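Local coordinates for protein putative esterase/lipase/thioesterase (Silicibacter sp., PDB 2PBL) that probably hydrolyses ester or thioester bonds as an alpha/beta-hydrolase-fold enzyme, its natural substrate being unknown, at residues 141-145 with 193-197. Residues are numbered along the deposited sequence; the frame is centred on the assembly and turned at random.
Sequences HLVAR and AESPV
R145, P196 and E194 carry most of this buried contact, in which helical residues 141-145 meet the chain just after helix 188-193. E194 is the first residue to leave helical phi/psi (-96/9), S195 is extended, and P196 opens a 3-10 segment; CA of R145 and CA of P196 lie 6.1 Å apart. With chi1 to chi3 all m, R145 curls its guanidinium edge onto the E194 carboxylate (chi1, chi2 both m), forming a two-pronged salt bridge: NE to OE1 2.8 Å, NH2 to OE2 3.0 Å. Burying a carboxylate is costly, and the guanidinium offsets its charge; T113 also hydrogen-bonds to OE1, and D148 forms a second salt bridge at R145 NH1. In the alpha/beta-hydrolase fold, helix 138-145 follows what is probably the nucleophile elbow, and the contact joins it to the connection between helix 188-193 and strand 206-212. One turn before R145, H141 (chi1 t, chi2 -88°) donates from NE2 to E194 O (2.8 Å), which lies near the ring plane. P196, its phi of -52° suiting a 3-10 start, packs CD 3.6 Å from H141 CD2 and CG 4.0 Å from CB of small A144, 4.1 Å from R145 CD.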
loop_
_atom_site.group_PDB
_atom_site.type_symbol
_atom_site.label_atom_id
_atom_site.label_comp_id
_atom_site.label_asym_id
_atom_site.label_seq_id
_atom_site.Cartn_x
_atom_site.Cartn_y
_atom_site.Cartn_z
ATOM N N HIS A 141 -2.419 -5.093 0.485
ATOM C CA HIS A 141 -2.463 -6.317 -0.300
ATOM C C HIS A 141 -1.357 -6.310 -1.347
ATOM O O HIS A 141 -0.557 -7.269 -1.477
ATOM C CB HIS A 141 -3.816 -6.460 -0.965
ATOM C CG HIS A 141 -3.806 -7.423 -2.109
ATOM N ND1 HIS A 141 -3.492 -7.025 -3.383
ATOM C CD2 HIS A 141 -4.020 -8.758 -2.157
ATOM C CE1 HIS A 141 -3.487 -8.085 -4.172
ATOM N NE2 HIS A 141 -3.821 -9.151 -3.458
ATOM N N LEU A 142 -1.250 -5.215 -2.064
ATOM C CA LEU A 142 -0.288 -5.138 -3.168
ATOM C C LEU A 142 1.181 -5.192 -2.698
ATOM O O LEU A 142 2.032 -5.835 -3.320
ATOM C CB LEU A 142 -0.565 -3.880 -3.975
ATOM C CG LEU A 142 -1.907 -3.846 -4.736
ATOM C CD1 LEU A 142 -2.262 -2.416 -5.153
ATOM C CD2 LEU A 142 -1.853 -4.854 -5.945
ATOM N N VAL A 143 1.502 -4.549 -1.576
ATOM C CA VAL A 143 2.886 -4.652 -1.099
ATOM C C VAL A 143 3.191 -6.058 -0.576
ATOM O O VAL A 143 4.300 -6.528 -0.739
ATOM C CB VAL A 143 3.334 -3.538 -0.104
ATOM C CG1 VAL A 143 3.370 -2.179 -0.798
ATOM C CG2 VAL A 143 2.508 -3.532 1.180
ATOM N N ALA A 144 2.198 -6.758 -0.013
ATOM C CA ALA A 144 2.379 -8.132 0.440
ATOM C C ALA A 144 2.716 -9.099 -0.741
ATOM O O ALA A 144 3.607 -9.918 -0.626
ATOM C CB ALA A 144 1.171 -8.594 1.161
ATOM N N ARG A 145 2.082 -8.899 -1.866
ATOM C CA ARG A 145 2.325 -9.683 -3.087
ATOM C C ARG A 145 3.720 -9.489 -3.655
ATOM O O ARG A 145 4.180 -10.298 -4.484
ATOM C CB ARG A 145 1.323 -9.254 -4.157
ATOM C CG ARG A 145 -0.120 -9.433 -3.798
ATOM C CD ARG A 145 -0.459 -10.898 -3.737
ATOM N NE ARG A 145 -0.431 -11.448 -5.112
ATOM C CZ ARG A 145 0.370 -12.403 -5.605
ATOM N NH1 ARG A 145 1.302 -13.033 -4.901
ATOM N NH2 ARG A 145 0.226 -12.711 -6.886
ATOM N N ALA A 193 -5.513 -17.355 -5.709
ATOM C CA ALA A 193 -4.268 -17.030 -6.387
ATOM C C ALA A 193 -3.693 -15.676 -5.950
ATOM O O ALA A 193 -2.475 -15.516 -5.839
ATOM C CB ALA A 193 -4.489 -16.994 -7.871
ATOM N N GLU A 194 -4.576 -14.712 -5.727
ATOM C CA GLU A 194 -4.145 -13.353 -5.338
ATOM C C GLU A 194 -4.140 -13.058 -3.825
ATOM O O GLU A 194 -3.912 -11.915 -3.439
ATOM C CB GLU A 194 -4.929 -12.279 -6.079
ATOM C CG GLU A 194 -4.470 -12.133 -7.540
ATOM C CD GLU A 194 -3.044 -11.765 -7.636
ATOM O OE1 GLU A 194 -2.625 -10.921 -6.838
ATOM O OE2 GLU A 194 -2.284 -12.361 -8.466
ATOM N N SER A 195 -4.346 -14.078 -3.000
ATOM C CA SER A 195 -4.390 -13.911 -1.568
ATOM C C SER A 195 -3.008 -14.134 -0.949
ATOM O O SER A 195 -2.451 -15.204 -1.044
ATOM C CB SER A 195 -5.374 -14.890 -0.919
ATOM O OG SER A 195 -6.691 -14.681 -1.396
ATOM N N PRO A 196 -2.458 -13.111 -0.298
ATOM C CA PRO A 196 -1.208 -13.198 0.435
ATOM C C PRO A 196 -1.140 -14.353 1.449
ATOM O O PRO A 196 -0.083 -14.935 1.628
ATOM C CB PRO A 196 -1.160 -11.823 1.119
ATOM C CG PRO A 196 -1.824 -10.975 0.174
ATOM C CD PRO A 196 -2.935 -11.716 -0.326
ATOM N N VAL A 197 -2.257 -14.715 2.093
ATOM C CA VAL A 197 -2.212 -15.833 3.031
ATOM C C VAL A 197 -1.819 -17.145 2.337
ATOM O O VAL A 197 -1.297 -18.034 2.994
ATOM C CB VAL A 197 -3.534 -16.072 3.814
ATOM C CG1 VAL A 197 -3.856 -14.923 4.648
ATOM C CG2 VAL A 197 -4.684 -16.442 2.873
#